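Local structure of oligogalacturonate lyase (Vibrio parahaemolyticus RIMD 2210633, 3C5M) at residues R229-H234 with S250-V255; S256-Q261 with V265-N270. The protein probably cleaves oligogalacturonides, short fragments of pectin, by beta-elimination, and carries a manganese ion in its seven-bladed beta-propeller. All blocks are in the same frame, centred on the assembly; numbering follows the deposited sequence.

Followed from the N terminus, the chain leaves strand 229-230, the outermost strand of one propeller blade, and passes through residues 231-234 to the next blade, whose first strand is 238-245. Contact 1 closes this excursion when strand 252-258 returns beside the connecting segment, so it ties two consecutive blades together. Contact 2 opens after contact 1 has closed: the same strand runs on to its end, turns, and pairs with strand 264-269. The two loops are therefore in series, neither nested nor crossed. They meet within one sheet, where Y254 and M252 probably hydrogen-bond through their backbones to Y267 and A269, and I231 packs on A269.

Contact 1 (R229-H234 with S250-V255)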
ATOM      1  N   ARG A 229     -14.896 -17.565  -1.005  1.00 42.57           N
ATOM      2  CA  ARG A 229     -15.441 -17.374  -2.339  1.00 47.15           C
ATOM      3  C   ARG A 229     -14.664 -16.378  -3.190  1.00 45.56           C
ATOM      4  O   ARG A 229     -13.872 -15.596  -2.677  1.00 47.78           O
ATOM      5  CB  ARG A 229     -16.918 -16.958  -2.253  1.00 52.05           C
ATOM      6  CG  ARG A 229     -17.345 -16.164  -1.010  1.00 45.10           C
ATOM      7  CD  ARG A 229     -17.029 -14.697  -1.133  1.00 52.18           C
ATOM      8  NE  ARG A 229     -17.877 -13.839  -0.295  1.00 55.63           N
ATOM      9  CZ  ARG A 229     -17.875 -13.816   1.038  1.00 57.95           C
ATOM     10  NH1 ARG A 229     -18.687 -12.988   1.679  1.00 56.11           N
ATOM     11  NH2 ARG A 229     -17.075 -14.618   1.730  1.00 43.94           N
ATOM     12  N   LYS A 230     -14.882 -16.414  -4.497  1.00 46.59           N
ATOM     13  CA  LYS A 230     -14.189 -15.502  -5.389  1.00 45.58           C
ATOM     14  C   LYS A 230     -15.067 -14.289  -5.664  1.00 40.59           C
ATOM     15  O   LYS A 230     -16.251 -14.430  -5.931  1.00 55.11           O
ATOM     16  CB  LYS A 230     -13.826 -16.220  -6.686  1.00 41.53           C
ATOM     17  CG  LYS A 230     -14.972 -16.989  -7.294  1.00 63.08           C
ATOM     18  CD  LYS A 230     -14.576 -17.621  -8.618  1.00 61.88           C
ATOM     19  CE  LYS A 230     -13.420 -18.587  -8.451  1.00 59.82           C
ATOM     20  NZ  LYS A 230     -12.990 -19.133  -9.763  1.00 53.16           N
ATOM     21  N   ILE A 231     -14.476 -13.101  -5.579  1.00 42.16           N
ATOM     22  CA  ILE A 231     -15.185 -11.841  -5.794  1.00 45.26           C
ATOM     23  C   ILE A 231     -15.906 -11.775  -7.142  1.00 48.90           C
ATOM     24  O   ILE A 231     -17.058 -11.341  -7.226  1.00 48.41           O
ATOM     25  CB  ILE A 231     -14.202 -10.638  -5.681  1.00 43.35           C
ATOM     26  CG1 ILE A 231     -13.631 -10.568  -4.266  1.00 29.95           C
ATOM     27  CG2 ILE A 231     -14.910  -9.337  -6.037  1.00 41.30           C
ATOM     28  CD1 ILE A 231     -12.621  -9.470  -4.054  1.00 42.86           C
ATOM     29  N   LYS A 232     -15.226 -12.214  -8.194  1.00 52.58           N
ATOM     30  CA  LYS A 232     -15.790 -12.181  -9.539  1.00 52.14           C
ATOM     31  C   LYS A 232     -15.669 -13.565 -10.152  1.00 52.54           C
ATOM     32  O   LYS A 232     -14.784 -14.334  -9.788  1.00 40.87           O
ATOM     33  CB  LYS A 232     -15.019 -11.161 -10.387  1.00 49.52           C
ATOM     34  CG  LYS A 232     -15.653 -10.761 -11.707  1.00 46.78           C
ATOM     35  CD  LYS A 232     -14.652  -9.945 -12.537  1.00 46.33           C
ATOM     36  CE  LYS A 232     -15.303  -9.188 -13.704  1.00 55.83           C
ATOM     37  NZ  LYS A 232     -16.209  -8.077 -13.277  1.00 55.06           N
ATOM     38  N   GLU A 233     -16.576 -13.878 -11.073  1.00 66.97           N
ATOM     39  CA  GLU A 233     -16.584 -15.167 -11.757  1.00 74.90           C
ATOM     40  C   GLU A 233     -15.373 -15.296 -12.681  1.00 80.58           C
ATOM     41  O   GLU A 233     -14.979 -16.409 -13.028  1.00 85.20           O
ATOM     42  CB  GLU A 233     -17.868 -15.329 -12.585  1.00 83.52           C
ATOM     43  CG  GLU A 233     -17.936 -16.633 -13.402  1.00 87.79           C
ATOM     44  CD  GLU A 233     -18.987 -16.615 -14.530  1.00 89.00           C
ATOM     45  OE1 GLU A 233     -19.025 -17.587 -15.318  1.00 88.93           O
ATOM     46  OE2 GLU A 233     -19.769 -15.644 -14.638  1.00 75.94           O
ATOM     47  N   HIS A 234     -14.792 -14.162 -13.076  1.00 81.09           N
ATOM     48  CA  HIS A 234     -13.629 -14.143 -13.968  1.00 84.95           C
ATOM     49  C   HIS A 234     -13.989 -14.649 -15.369  1.00 87.20           C
ATOM     50  O   HIS A 234     -14.168 -15.849 -15.586  1.00 86.56           O
ATOM     51  CB  HIS A 234     -12.484 -14.977 -13.360  1.00 90.68           C
ATOM     52  CG  HIS A 234     -11.465 -15.449 -14.355  1.00 94.94           C
ATOM     53  ND1 HIS A 234     -11.631 -16.593 -15.108  1.00100.25           N
ATOM     54  CD2 HIS A 234     -10.269 -14.930 -14.722  1.00 93.45           C
ATOM     55  CE1 HIS A 234     -10.582 -16.758 -15.894  1.00 96.91           C
ATOM     56  NE2 HIS A 234      -9.741 -15.762 -15.680  1.00 95.17           N
ATOM     57  N   SER A 250     -17.030   0.504   1.335  1.00 39.55           N
ATOM     58  CA  SER A 250     -18.171   0.411   0.432  1.00 38.51           C
ATOM     59  C   SER A 250     -18.020  -0.656  -0.636  1.00 39.56           C
ATOM     60  O   SER A 250     -19.013  -1.221  -1.090  1.00 45.82           O
ATOM     61  CB  SER A 250     -18.444   1.769  -0.238  1.00 41.81           C
ATOM     62  OG  SER A 250     -17.523   2.066  -1.281  1.00 51.22           O
ATOM     63  N   ALA A 251     -16.789  -0.941  -1.044  1.00 41.33           N
ATOM     64  CA  ALA A 251     -16.575  -1.952  -2.072  1.00 44.68           C
ATOM     65  C   ALA A 251     -15.112  -2.324  -2.269  1.00 43.92           C
ATOM     66  O   ALA A 251     -14.218  -1.709  -1.692  1.00 48.19           O
ATOM     67  CB  ALA A 251     -17.169  -1.471  -3.395  1.00 39.96           C
HETATM   68  N   MSE A 252     -14.883  -3.343  -3.091  1.00 48.14           N
HETATM   69  CA  MSE A 252     -13.535  -3.803  -3.413  1.00 46.08           C
HETATM   70  C   MSE A 252     -13.233  -3.316  -4.822  1.00 48.42           C
HETATM   71  O   MSE A 252     -13.737  -3.880  -5.785  1.00 51.80           O
HETATM   72  CB  MSE A 252     -13.470  -5.332  -3.394  1.00 46.96           C
HETATM   73  CG  MSE A 252     -12.134  -5.931  -3.837  1.00 50.10           C
HETATM   74 SE   MSE A 252     -10.699  -5.696  -2.558  1.00 69.73          SE
HETATM   75  CE  MSE A 252     -10.902  -7.333  -1.525  1.00 74.03           C
ATOM     76  N   ALA A 253     -12.421  -2.270  -4.946  1.00 42.87           N
ATOM     77  CA  ALA A 253     -12.078  -1.748  -6.262  1.00 40.30           C
ATOM     78  C   ALA A 253     -10.876  -2.470  -6.861  1.00 43.68           C
ATOM     79  O   ALA A 253      -9.944  -2.843  -6.147  1.00 39.30           O
ATOM     80  CB  ALA A 253     -11.795  -0.248  -6.184  1.00 36.65           C
ATOM     81  N   TYR A 254     -10.911  -2.677  -8.176  1.00 41.99           N
ATOM     82  CA  TYR A 254      -9.801  -3.313  -8.872  1.00 37.32           C
ATOM     83  C   TYR A 254      -9.764  -2.933 -10.354  1.00 34.51           C
ATOM     84  O   TYR A 254     -10.615  -2.194 -10.842  1.00 27.71           O
ATOM     85  CB  TYR A 254      -9.865  -4.829  -8.715  1.00 33.17           C
ATOM     86  CG  TYR A 254     -11.076  -5.456  -9.342  1.00 40.18           C
ATOM     87  CD1 TYR A 254     -12.297  -5.496  -8.667  1.00 41.33           C
ATOM     88  CD2 TYR A 254     -11.019  -5.966 -10.643  1.00 34.40           C
ATOM     89  CE1 TYR A 254     -13.433  -6.026  -9.275  1.00 38.99           C
ATOM     90  CE2 TYR A 254     -12.143  -6.491 -11.258  1.00 40.66           C
ATOM     91  CZ  TYR A 254     -13.346  -6.517 -10.573  1.00 42.11           C
ATOM     92  OH  TYR A 254     -14.463  -7.005 -11.210  1.00 45.75           O
ATOM     93  N   VAL A 255      -8.760  -3.438 -11.058  1.00 36.89           N
ATOM     94  CA  VAL A 255      -8.588  -3.157 -12.475  1.00 40.33           C
ATOM     95  C   VAL A 255      -8.560  -4.447 -13.280  1.00 42.99           C
ATOM     96  O   VAL A 255      -7.885  -5.406 -12.913  1.00 46.58           O
ATOM     97  CB  VAL A 255      -7.267  -2.412 -12.728  1.00 47.11           C
ATOM     98  CG1 VAL A 255      -7.082  -2.163 -14.221  1.00 45.11           C
ATOM     99  CG2 VAL A 255      -7.260  -1.105 -11.953  1.00 49.43           C
TER
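The ring of Y254 turns its hydroxyl end toward K232, whose aliphatic chain crosses it at about a right angle. CD of K232 approaches the ring obliquely and lies 3.2 Å from OH of Y254. Around the same tyrosine stand M218, C240 and E243. This is an interface between consecutive blades of the beta-propeller: the segment following strand 229-230 leaves one blade and lies against the second strand of the next. K232 suits the place because its long chain reaches across to the tyrosine hydroxyl and ends in a charge. It runs extended as far as CE and bends only at the last torsion (chi4 68°), which leaves NZ 2.9 Å from Y254 OH, to which it donates a hydrogen bond. The ammonium also makes a cation-pi contact with Y267 and a weak, long ion pair with E238, while N276 ND2 reaches Y254 OH through a weak hydrogen bond. The Y254 hydroxyl, the Y267 ring and E238 together would favour a charged lysine at this partly exposed spot. Deeper between the blades the contact becomes apolar. I231 and M252, the latter present as selenomethionine, are both buried, and L220 touches both; a branched and a flexible hydrophobic chain fit such a seam. Their side chains cross nearly at right angles, CD1 of I231 meeting M252 at CG, 3.6 Å away, and at the terminal methyl CE, 3.7 Å away.

Contact 2 (S256-Q261 with V265-N270); sequences SYFKGQ and VIYKAN
S256 and V265 face each other as a hydrogen-bonded antiparallel pair, with both side chains on the same face of the sheet. S256 N donates to V265 O over 3.1 Å, nearly straight at 169°, and V265 N donates a second hydrogen bond to S256 O, also at 3.1 Å. Above this rung the short serine side chain lies beside both V265 CG2, 3.6 Å from OG of S256, and the Y267 ring, which the hydroxyl meets obliquely at CD2 and CE2. F258 follows two residues along. With its CG anti to the carbonyl carbon (chi1 -53°), the far edge of its ring is brought to two neighbours: V265 CG2 at 4.0 Å from CE2 of F258, and Y267 OH at 4.0 Å from CZ of F258. Beta-branched valine suits an extended strand and supplies the methyl for this edge, while the two long aromatic side chains, coming from opposite directions, can reach each other. Farther out, E238 of the adjoining strand touches S256 and F258. At the turn a weak backbone hydrogen bond joins Q261 N to F258 O, and G260 takes backbone angles that suit glycine. This is the beta hairpin joining the second and third strands of a propeller blade. Chemically, the two backbone hydrogen bonds set the pairing, and the ring-edge and methyl contacts add nonspecific van der Waals packing.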
ATOM      1  N   SER A 256      -9.286  -4.471 -14.388  1.00 49.57           N
ATOM      2  CA  SER A 256      -9.313  -5.657 -15.226  1.00 54.27           C
ATOM      3  C   SER A 256      -8.895  -5.323 -16.648  1.00 56.68           C
ATOM      4  O   SER A 256      -9.096  -4.199 -17.115  1.00 52.77           O
ATOM      5  CB  SER A 256     -10.712  -6.280 -15.228  1.00 56.13           C
ATOM      6  OG  SER A 256     -11.666  -5.395 -15.783  1.00 61.20           O
ATOM      7  N   TYR A 257      -8.306  -6.306 -17.325  1.00 63.40           N
ATOM      8  CA  TYR A 257      -7.851  -6.151 -18.704  1.00 68.21           C
ATOM      9  C   TYR A 257      -8.280  -7.353 -19.524  1.00 66.69           C
ATOM     10  O   TYR A 257      -8.021  -8.493 -19.153  1.00 69.27           O
ATOM     11  CB  TYR A 257      -6.322  -6.005 -18.759  1.00 75.86           C
ATOM     12  CG  TYR A 257      -5.763  -5.824 -20.165  1.00 90.39           C
ATOM     13  CD1 TYR A 257      -5.488  -6.928 -20.985  1.00 90.11           C
ATOM     14  CD2 TYR A 257      -5.540  -4.547 -20.691  1.00 92.71           C
ATOM     15  CE1 TYR A 257      -5.009  -6.763 -22.293  1.00 84.50           C
ATOM     16  CE2 TYR A 257      -5.064  -4.374 -21.998  1.00 88.51           C
ATOM     17  CZ  TYR A 257      -4.803  -5.486 -22.791  1.00 89.64           C
ATOM     18  OH  TYR A 257      -4.358  -5.316 -24.085  1.00 90.97           O
ATOM     19  N   PHE A 258      -8.942  -7.084 -20.642  1.00 71.10           N
ATOM     20  CA  PHE A 258      -9.416  -8.137 -21.532  1.00 79.73           C
ATOM     21  C   PHE A 258      -8.493  -8.239 -22.747  1.00 85.52           C
ATOM     22  O   PHE A 258      -8.225  -7.238 -23.419  1.00 85.59           O
ATOM     23  CB  PHE A 258     -10.838  -7.817 -21.996  1.00 79.31           C
ATOM     24  CG  PHE A 258     -11.800  -7.546 -20.870  1.00 79.36           C
ATOM     25  CD1 PHE A 258     -12.511  -8.582 -20.276  1.00 79.17           C
ATOM     26  CD2 PHE A 258     -11.988  -6.251 -20.396  1.00 81.15           C
ATOM     27  CE1 PHE A 258     -13.397  -8.331 -19.228  1.00 74.82           C
ATOM     28  CE2 PHE A 258     -12.870  -5.990 -19.349  1.00 77.19           C
ATOM     29  CZ  PHE A 258     -13.575  -7.032 -18.767  1.00 78.69           C
ATOM     30  N   LYS A 259      -8.006  -9.446 -23.028  1.00 90.23           N
ATOM     31  CA  LYS A 259      -7.121  -9.652 -24.170  1.00 94.46           C
ATOM     32  C   LYS A 259      -7.869  -9.348 -25.460  1.00 94.07           C
ATOM     33  O   LYS A 259      -8.838 -10.028 -25.812  1.00 89.35           O
ATOM     34  CB  LYS A 259      -6.594 -11.094 -24.207  1.00 97.63           C
ATOM     35  CG  LYS A 259      -7.677 -12.171 -24.155  1.00105.12           C
ATOM     36  CD  LYS A 259      -7.118 -13.575 -24.430  1.00107.75           C
ATOM     37  CE  LYS A 259      -6.939 -13.853 -25.930  1.00105.47           C
ATOM     38  NZ  LYS A 259      -5.984 -12.932 -26.607  1.00 98.04           N
ATOM     39  N   GLY A 260      -7.417  -8.313 -26.159  1.00 95.06           N
ATOM     40  CA  GLY A 260      -8.056  -7.938 -27.403  1.00 94.94           C
ATOM     41  C   GLY A 260      -9.009  -6.774 -27.234  1.00 91.94           C
ATOM     42  O   GLY A 260      -9.875  -6.540 -28.075  1.00 88.25           O
ATOM     43  N   GLN A 261      -8.866  -6.043 -26.139  1.00 92.35           N
ATOM     44  CA  GLN A 261      -9.728  -4.896 -25.910  1.00 95.23           C
ATOM     45  C   GLN A 261      -8.852  -3.657 -25.727  1.00 96.69           C
ATOM     46  O   GLN A 261      -9.344  -2.524 -25.708  1.00 99.43           O
ATOM     47  CB  GLN A 261     -10.612  -5.128 -24.681  1.00 95.87           C
ATOM     48  CG  GLN A 261     -11.731  -4.103 -24.517  1.00 98.93           C
ATOM     49  CD  GLN A 261     -12.615  -4.381 -23.312  1.00 97.95           C
ATOM     50  OE1 GLN A 261     -13.238  -5.443 -23.213  1.00 91.17           O
ATOM     51  NE2 GLN A 261     -12.673  -3.426 -22.388  1.00 97.59           N
ATOM     52  N   VAL A 265     -10.095  -1.241 -17.427  1.00 52.47           N
ATOM     53  CA  VAL A 265     -11.216  -0.580 -16.772  1.00 56.79           C
ATOM     54  C   VAL A 265     -11.307  -0.885 -15.282  1.00 53.53           C
ATOM     55  O   VAL A 265     -11.126  -2.025 -14.858  1.00 50.91           O
ATOM     56  CB  VAL A 265     -12.553  -0.958 -17.441  1.00 61.09           C
ATOM     57  CG1 VAL A 265     -12.620  -0.355 -18.821  1.00 68.44           C
ATOM     58  CG2 VAL A 265     -12.686  -2.461 -17.533  1.00 65.75           C
ATOM     59  N   ILE A 266     -11.585   0.151 -14.496  1.00 44.14           N
ATOM     60  CA  ILE A 266     -11.706   0.017 -13.053  1.00 41.46           C
ATOM     61  C   ILE A 266     -13.051  -0.612 -12.714  1.00 46.19           C
ATOM     62  O   ILE A 266     -14.056  -0.336 -13.364  1.00 40.33           O
ATOM     63  CB  ILE A 266     -11.615   1.380 -12.364  1.00 41.56           C
ATOM     64  CG1 ILE A 266     -10.331   2.092 -12.788  1.00 39.77           C
ATOM     65  CG2 ILE A 266     -11.657   1.201 -10.859  1.00 46.93           C
ATOM     66  CD1 ILE A 266     -10.176   3.494 -12.225  1.00 33.94           C
ATOM     67  N   TYR A 267     -13.067  -1.446 -11.684  1.00 44.64           N
ATOM     68  CA  TYR A 267     -14.282  -2.127 -11.275  1.00 45.93           C
ATOM     69  C   TYR A 267     -14.494  -2.037  -9.780  1.00 42.15           C
ATOM     70  O   TYR A 267     -13.535  -2.003  -9.022  1.00 41.04           O
ATOM     71  CB  TYR A 267     -14.202  -3.603 -11.676  1.00 53.88           C
ATOM     72  CG  TYR A 267     -14.760  -3.927 -13.038  1.00 62.16           C
ATOM     73  CD1 TYR A 267     -16.120  -4.180 -13.212  1.00 66.20           C
ATOM     74  CD2 TYR A 267     -13.934  -3.984 -14.156  1.00 62.41           C
ATOM     75  CE1 TYR A 267     -16.642  -4.484 -14.466  1.00 64.52           C
ATOM     76  CE2 TYR A 267     -14.448  -4.285 -15.413  1.00 61.59           C
ATOM     77  CZ  TYR A 267     -15.799  -4.535 -15.560  1.00 65.68           C
ATOM     78  OH  TYR A 267     -16.307  -4.842 -16.800  1.00 66.51           O
ATOM     79  N   LYS A 268     -15.756  -1.993  -9.363  1.00 50.47           N
ATOM     80  CA  LYS A 268     -16.107  -1.957  -7.943  1.00 47.54           C
ATOM     81  C   LYS A 268     -16.952  -3.190  -7.652  1.00 44.82           C
ATOM     82  O   LYS A 268     -17.948  -3.435  -8.324  1.00 46.93           O
ATOM     83  CB  LYS A 268     -16.921  -0.702  -7.600  1.00 57.80           C
ATOM     84  CG  LYS A 268     -16.105   0.553  -7.299  1.00 62.41           C
ATOM     85  CD  LYS A 268     -17.008   1.722  -6.865  1.00 62.94           C
ATOM     86  CE  LYS A 268     -16.194   2.980  -6.538  1.00 59.44           C
ATOM     87  NZ  LYS A 268     -17.050   4.181  -6.320  1.00 55.35           N
ATOM     88  N   ALA A 269     -16.549  -3.965  -6.651  1.00 46.00           N
ATOM     89  CA  ALA A 269     -17.281  -5.168  -6.270  1.00 44.09           C
ATOM     90  C   ALA A 269     -17.926  -4.991  -4.896  1.00 45.41           C
ATOM     91  O   ALA A 269     -17.268  -4.579  -3.949  1.00 47.48           O
ATOM     92  CB  ALA A 269     -16.340  -6.355  -6.245  1.00 38.34           C
ATOM     93  N   ASN A 270     -19.214  -5.307  -4.791  1.00 46.05           N
ATOM     94  CA  ASN A 270     -19.939  -5.200  -3.526  1.00 48.36           C
ATOM     95  C   ASN A 270     -19.522  -6.366  -2.619  1.00 49.48           C
ATOM     96  O   ASN A 270     -19.745  -7.518  -2.971  1.00 56.25           O
ATOM     97  CB  ASN A 270     -21.441  -5.266  -3.794  1.00 53.88           C
ATOM     98  CG  ASN A 270     -22.267  -5.051  -2.546  1.00 51.39           C
ATOM     99  OD1 ASN A 270     -22.122  -5.769  -1.557  1.00 53.92           O
ATOM    100  ND2 ASN A 270     -23.149  -4.061  -2.588  1.00 56.27           N
TER